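GCN5-related N-acetyltransferase (Streptococcus suis, PDB 3G3S) probably transfers an acetyl group from acetyl-CoA to an amine of a substrate that is not established. Local coordinates at residues L12-C24 with A43-A57. Numbering follows the deposited sequence.
Sequences LFGDWPETIIWTC and ALALYGRQSFFGFLA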
loop_
_atom_site.group_PDB
_atom_site.type_symbol
_atom_site.label_atom_id
_atom_site.label_comp_id
_atom_site.label_asym_id
_atom_site.label_seq_id
_atom_site.Cartn_x
_atom_site.Cartn_y
_atom_site.Cartn_z
ATOM N N LEU A 12 7.478 -0.756 15.177
ATOM C CA LEU A 12 7.901 0.223 16.149
ATOM C C LEU A 12 6.901 1.340 16.365
ATOM O O LEU A 12 6.813 1.870 17.491
ATOM C CB LEU A 12 9.219 0.853 15.707
ATOM C CG LEU A 12 10.419 -0.069 15.671
ATOM C CD1 LEU A 12 11.602 0.649 15.068
ATOM C CD2 LEU A 12 10.750 -0.559 17.068
ATOM N N PHE A 13 6.206 1.726 15.285
ATOM C CA PHE A 13 5.194 2.784 15.303
ATOM C C PHE A 13 3.893 2.257 15.878
ATOM O O PHE A 13 3.109 3.012 16.463
ATOM C CB PHE A 13 4.956 3.318 13.890
ATOM C CG PHE A 13 6.096 4.125 13.358
ATOM C CD1 PHE A 13 6.166 5.496 13.597
ATOM C CD2 PHE A 13 7.115 3.523 12.668
ATOM C CE1 PHE A 13 7.219 6.251 13.108
ATOM C CE2 PHE A 13 8.171 4.260 12.190
ATOM C CZ PHE A 13 8.223 5.637 12.414
ATOM N N GLY A 14 3.680 0.958 15.691
ATOM C CA GLY A 14 2.555 0.264 16.280
ATOM C C GLY A 14 1.271 0.829 15.763
ATOM O O GLY A 14 1.179 1.170 14.590
ATOM N N ASP A 15 0.298 0.935 16.671
ATOM C CA ASP A 15 -1.010 1.482 16.405
ATOM C C ASP A 15 -0.972 2.982 16.741
ATOM O O ASP A 15 -1.224 3.403 17.903
ATOM C CB ASP A 15 -2.018 0.759 17.285
ATOM C CG ASP A 15 -3.438 1.092 16.940
ATOM O OD1 ASP A 15 -3.679 2.100 16.215
ATOM O OD2 ASP A 15 -4.314 0.318 17.403
ATOM N N TRP A 16 -0.631 3.773 15.726
ATOM C CA TRP A 16 -0.463 5.222 15.873
ATOM C C TRP A 16 -1.201 5.782 14.701
ATOM O O TRP A 16 -0.684 5.815 13.609
ATOM C CB TRP A 16 1.035 5.578 15.855
ATOM C CG TRP A 16 1.365 6.938 16.301
ATOM C CD1 TRP A 16 0.517 8.006 16.484
ATOM C CD2 TRP A 16 2.700 7.444 16.523
ATOM N NE1 TRP A 16 1.233 9.123 16.854
ATOM C CE2 TRP A 16 2.576 8.819 16.857
ATOM C CE3 TRP A 16 3.963 6.877 16.451
ATOM C CZ2 TRP A 16 3.659 9.608 17.159
ATOM C CZ3 TRP A 16 5.018 7.656 16.728
ATOM C CH2 TRP A 16 4.889 9.004 17.079
ATOM N N PRO A 17 -2.468 6.202 14.907
ATOM C CA PRO A 17 -3.286 6.608 13.786
ATOM C C PRO A 17 -3.053 8.041 13.231
ATOM O O PRO A 17 -3.991 8.833 13.131
ATOM C CB PRO A 17 -4.716 6.445 14.366
ATOM C CG PRO A 17 -4.588 6.888 15.760
ATOM C CD PRO A 17 -3.167 6.368 16.187
ATOM N N GLU A 18 -1.805 8.371 12.887
ATOM C CA GLU A 18 -1.494 9.616 12.219
ATOM C C GLU A 18 -1.223 9.288 10.755
ATOM O O GLU A 18 -0.296 8.549 10.440
ATOM C CB GLU A 18 -0.303 10.297 12.871
ATOM C CG GLU A 18 -0.638 10.915 14.205
ATOM C CD GLU A 18 -1.448 12.193 14.114
ATOM O OE1 GLU A 18 -1.795 12.637 13.003
ATOM O OE2 GLU A 18 -1.660 12.802 15.194
ATOM N N THR A 19 -2.000 9.875 9.843
ATOM C CA THR A 19 -1.928 9.439 8.450
ATOM C C THR A 19 -0.603 9.730 7.760
ATOM O O THR A 19 -0.268 9.061 6.813
ATOM C CB THR A 19 -3.121 9.943 7.588
ATOM O OG1 THR A 19 -2.911 11.281 7.152
ATOM C CG2 THR A 19 -4.477 9.784 8.361
ATOM N N ILE A 20 0.153 10.712 8.238
ATOM C CA ILE A 20 1.451 11.027 7.635
ATOM C C ILE A 20 2.411 9.883 7.974
ATOM O O ILE A 20 3.341 9.584 7.193
ATOM C CB ILE A 20 1.967 12.383 8.119
ATOM C CG1 ILE A 20 1.125 13.521 7.532
ATOM C CG2 ILE A 20 3.508 12.578 7.773
ATOM C CD1 ILE A 20 1.215 14.826 8.284
ATOM N N ILE A 21 2.243 9.264 9.141
ATOM C CA ILE A 21 3.050 8.069 9.421
ATOM C C ILE A 21 2.636 7.003 8.394
ATOM O O ILE A 21 3.448 6.322 7.798
ATOM C CB ILE A 21 2.900 7.509 10.862
ATOM C CG1 ILE A 21 3.210 8.557 11.934
ATOM C CG2 ILE A 21 3.814 6.235 11.039
ATOM C CD1 ILE A 21 2.846 8.104 13.352
ATOM N N TRP A 22 1.335 6.844 8.178
ATOM C CA TRP A 22 0.883 5.901 7.153
ATOM C C TRP A 22 1.481 6.224 5.775
ATOM O O TRP A 22 1.941 5.322 5.054
ATOM C CB TRP A 22 -0.669 5.865 7.054
ATOM C CG TRP A 22 -1.364 5.618 8.332
ATOM C CD1 TRP A 22 -0.840 5.124 9.488
ATOM C CD2 TRP A 22 -2.778 5.755 8.569
ATOM N NE1 TRP A 22 -1.822 5.005 10.441
ATOM C CE2 TRP A 22 -3.021 5.361 9.891
ATOM C CE3 TRP A 22 -3.837 6.199 7.795
ATOM C CZ2 TRP A 22 -4.283 5.395 10.464
ATOM C CZ3 TRP A 22 -5.096 6.233 8.358
ATOM C CH2 TRP A 22 -5.311 5.828 9.675
ATOM N N THR A 23 1.489 7.501 5.398
ATOM C CA THR A 23 2.090 7.908 4.148
ATOM C C THR A 23 3.531 7.397 4.064
ATOM O O THR A 23 3.923 6.690 3.108
ATOM C CB THR A 23 2.045 9.421 4.027
ATOM O OG1 THR A 23 0.657 9.809 3.867
ATOM C CG2 THR A 23 2.899 9.991 2.806
ATOM N N CYS A 24 4.284 7.745 5.092
ATOM C CA CYS A 24 5.711 7.369 5.143
ATOM C C CYS A 24 5.965 5.849 5.101
ATOM O O CYS A 24 6.831 5.397 4.362
ATOM C CB CYS A 24 6.369 7.998 6.341
ATOM S SG CYS A 24 6.448 9.738 6.323
ATOM N N ALA A 43 12.976 4.678 15.261
ATOM C CA ALA A 43 12.651 5.077 13.914
ATOM C C ALA A 43 12.055 6.498 13.831
ATOM O O ALA A 43 11.532 7.059 14.797
ATOM C CB ALA A 43 11.691 4.045 13.259
ATOM N N LEU A 44 12.155 7.043 12.628
ATOM C CA LEU A 44 11.719 8.375 12.274
ATOM C C LEU A 44 10.958 8.312 10.963
ATOM O O LEU A 44 11.455 7.805 9.965
ATOM C CB LEU A 44 12.922 9.309 12.078
ATOM C CG LEU A 44 12.668 10.692 11.466
ATOM C CD1 LEU A 44 11.850 11.616 12.391
ATOM C CD2 LEU A 44 14.015 11.350 11.122
ATOM N N ALA A 45 9.700 8.738 10.999
ATOM C CA ALA A 45 8.940 8.921 9.796
ATOM C C ALA A 45 9.068 10.427 9.498
ATOM O O ALA A 45 8.570 11.290 10.248
ATOM C CB ALA A 45 7.469 8.479 9.997
ATOM N N LEU A 46 9.742 10.753 8.402
ATOM C CA LEU A 46 10.014 12.137 8.031
ATOM C C LEU A 46 9.321 12.474 6.740
ATOM O O LEU A 46 9.528 11.819 5.719
ATOM C CB LEU A 46 11.525 12.327 7.891
ATOM C CG LEU A 46 12.045 13.707 7.509
ATOM C CD1 LEU A 46 11.747 14.719 8.581
ATOM C CD2 LEU A 46 13.576 13.625 7.199
ATOM N N TYR A 47 8.476 13.489 6.800
ATOM C CA TYR A 47 7.679 13.892 5.665
ATOM C C TYR A 47 7.724 15.365 5.503
ATOM O O TYR A 47 7.676 16.079 6.487
ATOM C CB TYR A 47 6.231 13.494 5.882
ATOM C CG TYR A 47 5.322 13.952 4.760
ATOM C CD1 TYR A 47 5.101 13.148 3.662
ATOM C CD2 TYR A 47 4.671 15.190 4.805
ATOM C CE1 TYR A 47 4.258 13.562 2.626
ATOM C CE2 TYR A 47 3.849 15.626 3.745
ATOM C CZ TYR A 47 3.637 14.789 2.673
ATOM O OH TYR A 47 2.787 15.155 1.646
ATOM N N GLY A 48 7.796 15.823 4.256
ATOM C CA GLY A 48 7.750 17.237 3.948
ATOM C C GLY A 48 8.736 17.655 2.886
ATOM O O GLY A 48 9.515 16.830 2.387
ATOM N N ARG A 49 8.673 18.937 2.525
ATOM C CA ARG A 49 9.563 19.521 1.514
ATOM C C ARG A 49 9.918 20.956 1.919
ATOM O O ARG A 49 11.093 21.334 1.932
ATOM C CB ARG A 49 8.916 19.461 0.128
ATOM C CG ARG A 49 9.924 19.458 -1.020
ATOM C CD ARG A 49 9.324 19.298 -2.452
ATOM N NE ARG A 49 8.742 20.544 -2.969
ATOM C CZ ARG A 49 9.424 21.470 -3.639
ATOM N N GLN A 50 8.903 21.744 2.236
ATOM C CA GLN A 50 9.071 23.113 2.726
ATOM C C GLN A 50 8.811 23.161 4.226
ATOM O O GLN A 50 9.565 23.786 4.969
ATOM C CB GLN A 50 8.116 24.034 2.004
ATOM C CG GLN A 50 8.340 24.072 0.490
ATOM C CD GLN A 50 7.383 25.004 -0.216
ATOM O OE1 GLN A 50 6.194 25.035 0.089
ATOM N NE2 GLN A 50 7.897 25.765 -1.173
ATOM N N SER A 51 7.720 22.538 4.657
ATOM C CA SER A 51 7.477 22.335 6.077
ATOM C C SER A 51 7.522 20.807 6.270
ATOM O O SER A 51 7.375 20.057 5.302
ATOM C CB SER A 51 6.147 22.919 6.522
ATOM O OG SER A 51 5.118 22.087 6.104
ATOM N N PHE A 52 7.748 20.352 7.499
ATOM C CA PHE A 52 7.935 18.947 7.789
ATOM C C PHE A 52 7.310 18.480 9.069
ATOM O O PHE A 52 7.058 19.266 9.998
ATOM C CB PHE A 52 9.442 18.660 8.006
ATOM C CG PHE A 52 10.304 18.876 6.800
ATOM C CD1 PHE A 52 10.718 20.159 6.437
ATOM C CD2 PHE A 52 10.746 17.798 6.051
ATOM C CE1 PHE A 52 11.524 20.348 5.316
ATOM C CE2 PHE A 52 11.538 17.992 4.939
ATOM C CZ PHE A 52 11.934 19.257 4.581
ATOM N N PHE A 53 7.106 17.172 9.114
ATOM C CA PHE A 53 6.792 16.433 10.310
ATOM C C PHE A 53 7.849 15.376 10.483
ATOM O O PHE A 53 8.272 14.732 9.517
ATOM C CB PHE A 53 5.447 15.734 10.225
ATOM C CG PHE A 53 4.312 16.642 10.546
ATOM C CD1 PHE A 53 3.811 17.512 9.587
ATOM C CD2 PHE A 53 3.758 16.648 11.815
ATOM C CE1 PHE A 53 2.766 18.369 9.899
ATOM C CE2 PHE A 53 2.691 17.519 12.130
ATOM C CZ PHE A 53 2.210 18.361 11.186
ATOM N N GLY A 54 8.175 15.137 11.738
ATOM C CA GLY A 54 9.107 14.099 12.151
ATOM C C GLY A 54 8.409 13.319 13.250
ATOM O O GLY A 54 8.263 13.823 14.356
ATOM N N PHE A 55 7.895 12.138 12.930
ATOM C CA PHE A 55 7.271 11.279 13.934
ATOM C C PHE A 55 8.298 10.313 14.429
ATOM O O PHE A 55 8.828 9.516 13.655
ATOM C CB PHE A 55 6.098 10.516 13.368
ATOM C CG PHE A 55 4.927 11.389 13.020
ATOM C CD1 PHE A 55 4.830 11.977 11.769
ATOM C CD2 PHE A 55 3.942 11.631 13.961
ATOM C CE1 PHE A 55 3.731 12.758 11.449
ATOM C CE2 PHE A 55 2.828 12.434 13.652
ATOM C CZ PHE A 55 2.731 12.992 12.412
ATOM N N LEU A 56 8.517 10.330 15.735
ATOM C CA LEU A 56 9.609 9.567 16.350
ATOM C C LEU A 56 9.146 8.371 17.172
ATOM O O LEU A 56 8.533 8.555 18.192
ATOM C CB LEU A 56 10.368 10.534 17.246
ATOM C CG LEU A 56 10.992 11.698 16.460
ATOM C CD1 LEU A 56 11.046 12.968 17.377
ATOM C CD2 LEU A 56 12.322 11.244 15.872
ATOM N N ALA A 57 9.499 7.157 16.760
ATOM C CA ALA A 57 9.036 5.940 17.441
ATOM C C ALA A 57 10.169 5.039 18.008
ATOM O O ALA A 57 11.361 5.128 17.624
ATOM C CB ALA A 57 8.142 5.155 16.497
#
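A helix packed across one face of a beta-hairpin is exemplified by helix 19-24 on antiparallel strands 43-48 and 52-57, with Ile21 resting on Phe55, and Ile20 on Phe55, Phe53 and Tyr47. Ile21 lies over one face of the Phe55 ring, CG1 standing 3.8 Å from the ring centroid, while Glu18 crosses the far rim with CG 3.8 Å from Phe55 CE2. The edge of Phe55 in turn points at the face of the Trp16 six-membered ring, an offset edge-to-face pair with planes at 86°. Ile20 divides its branches: CG2, anti to the backbone N, presses on Tyr47 CB at 3.4 Å, whereas CD1 sits over a face of Phe53. On the mixed sheet of this GNAT-family chain, helix 19-24 runs nearly perpendicular to strand 43-48, at 96°, and strand 31-34 continues the same surface beside Ala45. Small residues line the other contacts: Cys24 CB meets Ala45 CB at 3.8 Å, and Phe13, at the end of the preceding helix 2-13, has Ala57 CB over one face, 3.5 Å from CD1, with Ala45 N at its edge. Farther along, Thr23 CG2 touches Tyr47 CE1, while Thr23 OG1 and Tyr47 OH bond to the carbonyls of Ser180 and Tyr178 in strand 170-181.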